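Local coordinates for probable outer membrane protein (Pseudomonas aeruginosa, PDB 3DWO) that probably lets long-chain fatty acids and other hydrophobic compounds across the bacterial outer membrane, as a beta-barrel channel of the FadL family, at residues Arg237-His249 / Asp271-Asp283. Residues are numbered along the deposited sequence; the frame is centred on the assembly and turned at random.
Sequences RNKLKGHYNLYDH and DLRMGASASARLD. With SO4 (sulfate ion), chain B.
Asp283 takes a positive group on each carboxylate oxygen. Its OD2 receives Arg237 NH2 at 2.8 Å through the syn lone pair, while OD1 accepts both Arg281 NH2 and, at 2.7 Å, the backbone Asn238 N. Held by this shared acid, the two guanidiniums lie flat on each other, centres 3.3 Å apart and planes 19° apart; the carboxylate probably offsets much of their like charge. Arg281 NH1 also donates to O3 of a sulfate (2.7 Å), an ion probably from the crystallisation liquor, and a bend at chi3 (73°) turns the guanidinium of Arg281 over that of Arg237.

From here an antiparallel pairing runs through Leu240–Ala280, Gly242–Ala278 and Tyr244–Ala276, all hydrogen-bonded pairs. The small partners leave space for Tyr244: its ring passes over the backbone of Ala276, CE2 lies 3.8 Å from Ala276 CB, and OH accepts from Arg273 N (3.0 Å). A water joins that hydroxyl to Asp271 O. Leu246 CD2 reaches Leu272 CD2 (4.3 Å), and Met274, flexible enough to fold back, brings CE to Asp248 OD2.

Strand 226-248 lies between strand 201-220, whose Asn209 ND2 hydrogen-bonds to Asn238 OD1, and strand 275-281 in the barrel wall; strand 316-321 flanks the latter, and helix 253-259 packs on Leu246 and Met274.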
ATOM      1  N   ARG A 237     -11.255   2.150  10.144  1.00 27.29           N
ATOM      2  CA  ARG A 237     -11.855   3.406   9.712  1.00 27.89           C
ATOM      3  C   ARG A 237     -10.733   4.430   9.769  1.00 27.06           C
ATOM      4  O   ARG A 237     -10.064   4.582  10.795  1.00 25.53           O
ATOM      5  CB  ARG A 237     -12.996   3.795  10.645  1.00 30.63           C
ATOM      6  CG  ARG A 237     -14.143   2.801  10.637  1.00 35.13           C
ATOM      7  CD  ARG A 237     -15.398   3.404  10.030  1.00 41.28           C
ATOM      8  NE  ARG A 237     -15.364   3.445   8.571  1.00 45.76           N
ATOM      9  CZ  ARG A 237     -16.129   4.246   7.834  1.00 47.16           C
ATOM     10  NH1 ARG A 237     -16.983   5.078   8.423  1.00 45.68           N
ATOM     11  NH2 ARG A 237     -16.048   4.212   6.508  1.00 45.35           N
ATOM     12  N   ASN A 238     -10.542   5.148   8.670  1.00 25.62           N
ATOM     13  CA  ASN A 238      -9.428   6.074   8.586  1.00 23.33           C
ATOM     14  C   ASN A 238      -9.742   7.305   7.725  1.00 22.77           C
ATOM     15  O   ASN A 238      -9.546   7.299   6.508  1.00 22.81           O
ATOM     16  CB  ASN A 238      -8.244   5.270   8.028  1.00 21.48           C
ATOM     17  CG  ASN A 238      -6.922   5.992   8.128  1.00 23.53           C
ATOM     18  OD1 ASN A 238      -6.698   6.812   9.022  1.00 23.82           O
ATOM     19  ND2 ASN A 238      -6.020   5.668   7.212  1.00 23.09           N
ATOM     20  N   LYS A 239     -10.239   8.356   8.373  1.00 20.09           N
ATOM     21  CA  LYS A 239     -10.569   9.597   7.687  1.00 21.25           C
ATOM     22  C   LYS A 239      -9.374  10.535   7.782  1.00 22.70           C
ATOM     23  O   LYS A 239      -9.096  11.093   8.844  1.00 21.03           O
ATOM     24  CB  LYS A 239     -11.792  10.249   8.330  1.00 23.54           C
ATOM     25  CG  LYS A 239     -12.190  11.587   7.726  1.00 26.33           C
ATOM     26  CD  LYS A 239     -13.495  12.068   8.349  1.00 30.13           C
ATOM     27  CE  LYS A 239     -13.928  13.419   7.809  1.00 30.29           C
ATOM     28  NZ  LYS A 239     -15.216  13.848   8.436  1.00 33.44           N
ATOM     29  N   LEU A 240      -8.666  10.696   6.669  1.00 21.62           N
ATOM     30  CA  LEU A 240      -7.494  11.559   6.621  1.00 22.85           C
ATOM     31  C   LEU A 240      -7.917  13.025   6.616  1.00 22.31           C
ATOM     32  O   LEU A 240      -8.882  13.409   5.948  1.00 20.60           O
ATOM     33  CB  LEU A 240      -6.663  11.239   5.371  1.00 25.30           C
ATOM     34  CG  LEU A 240      -5.782   9.981   5.373  1.00 28.67           C
ATOM     35  CD1 LEU A 240      -6.465   8.824   6.070  1.00 30.95           C
ATOM     36  CD2 LEU A 240      -5.440   9.615   3.934  1.00 26.59           C
ATOM     37  N   LYS A 241      -7.189  13.839   7.371  1.00 19.86           N
ATOM     38  CA  LYS A 241      -7.492  15.254   7.467  1.00 19.91           C
ATOM     39  C   LYS A 241      -6.234  16.072   7.254  1.00 18.32           C
ATOM     40  O   LYS A 241      -5.141  15.664   7.647  1.00 17.27           O
ATOM     41  CB  LYS A 241      -8.096  15.566   8.838  1.00 20.63           C
ATOM     42  CG  LYS A 241      -9.319  14.714   9.158  1.00 23.91           C
ATOM     43  CD  LYS A 241      -9.837  14.988  10.553  1.00 22.34           C
ATOM     44  CE  LYS A 241     -10.661  13.816  11.057  1.00 27.17           C
ATOM     45  NZ  LYS A 241      -9.860  12.550  11.122  1.00 24.60           N
ATOM     46  N   GLY A 242      -6.406  17.234   6.637  1.00 17.87           N
ATOM     47  CA  GLY A 242      -5.286  18.109   6.351  1.00 18.60           C
ATOM     48  C   GLY A 242      -5.716  19.315   5.524  1.00 18.91           C
ATOM     49  O   GLY A 242      -6.671  20.007   5.880  1.00 18.36           O
ATOM     50  N   HIS A 243      -5.023  19.554   4.414  1.00 18.23           N
ATOM     51  CA  HIS A 243      -5.312  20.702   3.554  1.00 20.51           C
ATOM     52  C   HIS A 243      -5.031  20.391   2.094  1.00 20.03           C
ATOM     53  O   HIS A 243      -4.441  19.364   1.767  1.00 18.00           O
ATOM     54  CB  HIS A 243      -4.416  21.888   3.943  1.00 23.69           C
ATOM     55  CG  HIS A 243      -4.393  22.176   5.411  1.00 27.97           C
ATOM     56  ND1 HIS A 243      -5.287  23.033   6.018  1.00 31.39           N
ATOM     57  CD2 HIS A 243      -3.619  21.675   6.405  1.00 29.34           C
ATOM     58  CE1 HIS A 243      -5.067  23.045   7.322  1.00 31.81           C
ATOM     59  NE2 HIS A 243      -4.061  22.229   7.582  1.00 32.60           N
ATOM     60  N   TYR A 244      -5.454  21.301   1.222  1.00 20.46           N
ATOM     61  CA  TYR A 244      -5.189  21.183  -0.207  1.00 20.47           C
ATOM     62  C   TYR A 244      -4.895  22.607  -0.642  1.00 20.88           C
ATOM     63  O   TYR A 244      -5.393  23.559  -0.048  1.00 19.79           O
ATOM     64  CB  TYR A 244      -6.399  20.622  -0.987  1.00 18.07           C
ATOM     65  CG  TYR A 244      -7.489  21.625  -1.330  1.00 17.94           C
ATOM     66  CD1 TYR A 244      -7.294  22.600  -2.314  1.00 17.83           C
ATOM     67  CD2 TYR A 244      -8.722  21.597  -0.672  1.00 20.00           C
ATOM     68  CE1 TYR A 244      -8.302  23.520  -2.630  1.00 18.20           C
ATOM     69  CE2 TYR A 244      -9.738  22.514  -0.979  1.00 17.32           C
ATOM     70  CZ  TYR A 244      -9.521  23.468  -1.957  1.00 18.95           C
ATOM     71  OH  TYR A 244     -10.519  24.367  -2.263  1.00 19.24           O
ATOM     72  N   ASN A 245      -4.062  22.752  -1.660  1.00 22.28           N
ATOM     73  CA  ASN A 245      -3.737  24.063  -2.179  1.00 24.46           C
ATOM     74  C   ASN A 245      -3.436  23.871  -3.653  1.00 25.77           C
ATOM     75  O   ASN A 245      -3.110  22.763  -4.090  1.00 24.33           O
ATOM     76  CB  ASN A 245      -2.536  24.672  -1.436  1.00 25.08           C
ATOM     77  CG  ASN A 245      -1.214  24.062  -1.844  1.00 27.01           C
ATOM     78  OD1 ASN A 245      -0.687  24.356  -2.913  1.00 32.33           O
ATOM     79  ND2 ASN A 245      -0.668  23.210  -0.991  1.00 28.35           N
ATOM     80  N   LEU A 246      -3.588  24.939  -4.423  1.00 24.97           N
ATOM     81  CA  LEU A 246      -3.329  24.873  -5.844  1.00 27.53           C
ATOM     82  C   LEU A 246      -2.128  25.749  -6.133  1.00 28.01           C
ATOM     83  O   LEU A 246      -2.118  26.922  -5.772  1.00 26.68           O
ATOM     84  CB  LEU A 246      -4.534  25.389  -6.637  1.00 28.38           C
ATOM     85  CG  LEU A 246      -5.866  24.642  -6.552  1.00 30.92           C
ATOM     86  CD1 LEU A 246      -6.300  24.498  -5.110  1.00 34.60           C
ATOM     87  CD2 LEU A 246      -6.914  25.416  -7.330  1.00 32.10           C
ATOM     88  N   TYR A 247      -1.111  25.171  -6.761  1.00 28.50           N
ATOM     89  CA  TYR A 247       0.068  25.936  -7.123  1.00 29.18           C
ATOM     90  C   TYR A 247      -0.069  26.276  -8.596  1.00 27.89           C
ATOM     91  O   TYR A 247       0.272  25.468  -9.460  1.00 27.87           O
ATOM     92  CB  TYR A 247       1.349  25.129  -6.891  1.00 32.97           C
ATOM     93  CG  TYR A 247       2.530  25.679  -7.661  1.00 37.74           C
ATOM     94  CD1 TYR A 247       2.790  27.051  -7.691  1.00 41.07           C
ATOM     95  CD2 TYR A 247       3.351  24.839  -8.411  1.00 39.59           C
ATOM     96  CE1 TYR A 247       3.834  27.578  -8.458  1.00 42.59           C
ATOM     97  CE2 TYR A 247       4.398  25.353  -9.180  1.00 43.13           C
ATOM     98  CZ  TYR A 247       4.630  26.724  -9.202  1.00 43.98           C
ATOM     99  OH  TYR A 247       5.628  27.245  -9.997  1.00 45.33           O
ATOM    100  N   ASP A 248      -0.577  27.472  -8.880  1.00 26.23           N
ATOM    101  CA  ASP A 248      -0.768  27.906 -10.260  1.00 25.72           C
ATOM    102  C   ASP A 248       0.511  28.396 -10.934  1.00 25.98           C
ATOM    103  O   ASP A 248       1.322  29.083 -10.320  1.00 26.57           O
ATOM    104  CB  ASP A 248      -1.817  29.020 -10.323  1.00 24.27           C
ATOM    105  CG  ASP A 248      -1.425  30.240  -9.499  1.00 25.17           C
ATOM    106  OD1 ASP A 248      -1.452  31.362 -10.048  1.00 21.81           O
ATOM    107  OD2 ASP A 248      -1.096  30.077  -8.304  1.00 23.75           O
ATOM    108  N   HIS A 249       0.678  28.025 -12.199  1.00 26.11           N
ATOM    109  CA  HIS A 249       1.821  28.432 -13.020  1.00 26.95           C
ATOM    110  C   HIS A 249       1.144  28.635 -14.363  1.00 28.43           C
ATOM    111  O   HIS A 249       1.499  28.051 -15.397  1.00 28.67           O
ATOM    112  CB  HIS A 249       2.886  27.329 -13.055  1.00 26.38           C
ATOM    113  CG  HIS A 249       2.332  25.945 -13.196  1.00 27.45           C
ATOM    114  ND1 HIS A 249       2.377  25.240 -14.382  1.00 23.77           N
ATOM    115  CD2 HIS A 249       1.753  25.119 -12.289  1.00 25.55           C
ATOM    116  CE1 HIS A 249       1.858  24.040 -14.198  1.00 25.10           C
ATOM    117  NE2 HIS A 249       1.471  23.940 -12.938  1.00 28.06           N
ATOM    118  N   ASP A 271     -17.208  24.412  -4.214  1.00 27.24           N
ATOM    119  CA  ASP A 271     -16.581  25.556  -3.562  1.00 29.66           C
ATOM    120  C   ASP A 271     -15.068  25.378  -3.600  1.00 27.78           C
ATOM    121  O   ASP A 271     -14.454  24.961  -2.616  1.00 28.97           O
ATOM    122  CB  ASP A 271     -17.044  25.690  -2.109  1.00 32.47           C
ATOM    123  CG  ASP A 271     -16.183  26.670  -1.318  1.00 40.42           C
ATOM    124  OD1 ASP A 271     -16.001  27.822  -1.781  1.00 42.08           O
ATOM    125  OD2 ASP A 271     -15.683  26.287  -0.236  1.00 44.88           O
ATOM    126  N   LEU A 272     -14.469  25.694  -4.742  1.00 25.61           N
ATOM    127  CA  LEU A 272     -13.031  25.560  -4.905  1.00 23.91           C
ATOM    128  C   LEU A 272     -12.301  26.873  -4.603  1.00 25.42           C
ATOM    129  O   LEU A 272     -12.721  27.950  -5.035  1.00 25.00           O
ATOM    130  CB  LEU A 272     -12.709  25.101  -6.328  1.00 22.00           C
ATOM    131  CG  LEU A 272     -11.230  24.845  -6.625  1.00 20.61           C
ATOM    132  CD1 LEU A 272     -10.761  23.630  -5.823  1.00 21.00           C
ATOM    133  CD2 LEU A 272     -11.029  24.614  -8.115  1.00 21.05           C
ATOM    134  N   ARG A 273     -11.200  26.772  -3.865  1.00 25.35           N
ATOM    135  CA  ARG A 273     -10.409  27.943  -3.498  1.00 25.62           C
ATOM    136  C   ARG A 273      -8.940  27.680  -3.810  1.00 24.20           C
ATOM    137  O   ARG A 273      -8.586  26.586  -4.257  1.00 23.47           O
ATOM    138  CB  ARG A 273     -10.584  28.235  -2.006  1.00 26.92           C
ATOM    139  CG  ARG A 273     -12.040  28.395  -1.579  1.00 32.16           C
ATOM    140  CD  ARG A 273     -12.164  28.456  -0.063  1.00 37.81           C
ATOM    141  NE  ARG A 273     -13.553  28.545   0.375  1.00 43.42           N
ATOM    142  CZ  ARG A 273     -13.939  28.550   1.650  1.00 46.48           C
ATOM    143  NH1 ARG A 273     -13.037  28.470   2.622  1.00 46.23           N
ATOM    144  NH2 ARG A 273     -15.229  28.637   1.956  1.00 46.40           N
ATOM    145  N   MET A 274      -8.084  28.670  -3.578  1.00 21.84           N
ATOM    146  CA  MET A 274      -6.664  28.487  -3.851  1.00 22.80           C
ATOM    147  C   MET A 274      -6.041  27.594  -2.787  1.00 21.31           C
ATOM    148  O   MET A 274      -4.949  27.064  -2.971  1.00 22.78           O
ATOM    149  CB  MET A 274      -5.938  29.842  -3.907  1.00 21.10           C
ATOM    150  CG  MET A 274      -6.259  30.660  -5.154  1.00 20.46           C
ATOM    151  SD  MET A 274      -5.998  29.726  -6.701  1.00 25.97           S
ATOM    152  CE  MET A 274      -4.214  29.825  -6.855  1.00 21.24           C
ATOM    153  N   GLY A 275      -6.759  27.424  -1.683  1.00 19.54           N
ATOM    154  CA  GLY A 275      -6.292  26.593  -0.588  1.00 20.12           C
ATOM    155  C   GLY A 275      -7.352  26.514   0.500  1.00 19.37           C
ATOM    156  O   GLY A 275      -8.081  27.474   0.716  1.00 19.18           O
ATOM    157  N   ALA A 276      -7.449  25.377   1.180  1.00 18.00           N
ATOM    158  CA  ALA A 276      -8.438  25.215   2.239  1.00 19.57           C
ATOM    159  C   ALA A 276      -8.178  23.917   2.987  1.00 19.21           C
ATOM    160  O   ALA A 276      -7.356  23.110   2.565  1.00 17.86           O
ATOM    161  CB  ALA A 276      -9.850  25.199   1.641  1.00 19.97           C
ATOM    162  N   SER A 277      -8.869  23.721   4.103  1.00 19.66           N
ATOM    163  CA  SER A 277      -8.703  22.496   4.879  1.00 20.52           C
ATOM    164  C   SER A 277      -9.363  21.387   4.056  1.00 20.77           C
ATOM    165  O   SER A 277     -10.145  21.676   3.148  1.00 18.91           O
ATOM    166  CB  SER A 277      -9.380  22.642   6.244  1.00 21.15           C
ATOM    167  OG  SER A 277     -10.757  22.912   6.087  1.00 23.87           O
ATOM    168  N   ALA A 278      -9.058  20.127   4.359  1.00 20.99           N
ATOM    169  CA  ALA A 278      -9.619  19.032   3.575  1.00 21.08           C
ATOM    170  C   ALA A 278      -9.596  17.690   4.289  1.00 20.89           C
ATOM    171  O   ALA A 278      -8.917  17.518   5.297  1.00 21.29           O
ATOM    172  CB  ALA A 278      -8.849  18.915   2.266  1.00 20.26           C
ATOM    173  N   SER A 279     -10.335  16.733   3.740  1.00 20.06           N
ATOM    174  CA  SER A 279     -10.378  15.383   4.295  1.00 21.52           C
ATOM    175  C   SER A 279     -10.595  14.379   3.166  1.00 20.44           C
ATOM    176  O   SER A 279     -11.002  14.747   2.063  1.00 20.20           O
ATOM    177  CB  SER A 279     -11.505  15.248   5.325  1.00 20.10           C
ATOM    178  OG  SER A 279     -12.773  15.315   4.700  1.00 22.31           O
ATOM    179  N   ALA A 280     -10.317  13.112   3.451  1.00 19.69           N
ATOM    180  CA  ALA A 280     -10.489  12.048   2.485  1.00 19.54           C
ATOM    181  C   ALA A 280     -10.420  10.722   3.227  1.00 21.07           C
ATOM    182  O   ALA A 280      -9.434  10.444   3.910  1.00 22.01           O
ATOM    183  CB  ALA A 280      -9.388  12.118   1.417  1.00 20.71           C
ATOM    184  N   ARG A 281     -11.471   9.912   3.115  1.00 22.44           N
ATOM    185  CA  ARG A 281     -11.482   8.611   3.775  1.00 25.61           C
ATOM    186  C   ARG A 281     -10.554   7.673   3.019  1.00 24.13           C
ATOM    187  O   ARG A 281     -10.497   7.703   1.790  1.00 23.26           O
ATOM    188  CB  ARG A 281     -12.882   7.983   3.779  1.00 27.30           C
ATOM    189  CG  ARG A 281     -13.916   8.695   4.627  1.00 34.98           C
ATOM    190  CD  ARG A 281     -14.988   7.707   5.081  1.00 36.65           C
ATOM    191  NE  ARG A 281     -14.464   6.809   6.104  1.00 39.67           N
ATOM    192  CZ  ARG A 281     -14.473   7.079   7.405  1.00 41.97           C
ATOM    193  NH1 ARG A 281     -14.996   8.222   7.844  1.00 41.58           N
ATOM    194  NH2 ARG A 281     -13.941   6.222   8.269  1.00 43.14           N
ATOM    195  N   LEU A 282      -9.829   6.845   3.764  1.00 23.77           N
ATOM    196  CA  LEU A 282      -8.915   5.872   3.179  1.00 24.65           C
ATOM    197  C   LEU A 282      -8.814   4.740   4.201  1.00 24.33           C
ATOM    198  O   LEU A 282      -7.764   4.510   4.803  1.00 24.56           O
ATOM    199  CB  LEU A 282      -7.545   6.512   2.928  1.00 23.73           C
ATOM    200  CG  LEU A 282      -6.567   5.885   1.919  1.00 27.09           C
ATOM    201  CD1 LEU A 282      -6.156   4.506   2.378  1.00 33.25           C
ATOM    202  CD2 LEU A 282      -7.207   5.799   0.550  1.00 26.96           C
ATOM    203  N   ASP A 283      -9.930   4.046   4.408  1.00 24.70           N
ATOM    204  CA  ASP A 283      -9.976   2.947   5.367  1.00 26.20           C
ATOM    205  C   ASP A 283      -9.007   1.831   5.000  1.00 26.28           C
ATOM    206  O   ASP A 283      -8.884   1.460   3.829  1.00 27.23           O
ATOM    207  CB  ASP A 283     -11.389   2.356   5.455  1.00 26.74           C
ATOM    208  CG  ASP A 283     -12.418   3.352   5.969  1.00 30.10           C
ATOM    209  OD1 ASP A 283     -12.036   4.387   6.563  1.00 27.75           O
ATOM    210  OD2 ASP A 283     -13.626   3.083   5.789  1.00 30.30           O
TER
HETATM  211  S   SO4 B 452     -16.977  10.820   5.402  1.00 52.20           S
HETATM  212  O1  SO4 B 452     -18.430  11.002   5.588  1.00 54.71           O
HETATM  213  O2  SO4 B 452     -16.746   9.939   4.241  1.00 53.15           O
HETATM  214  O3  SO4 B 452     -16.417  10.206   6.620  1.00 52.20           O
HETATM  215  O4  SO4 B 452     -16.331  12.124   5.157  1.00 50.82           O
HETATM  216  O   HOH W   1     -12.496  24.504  -0.307  1.00 21.99           O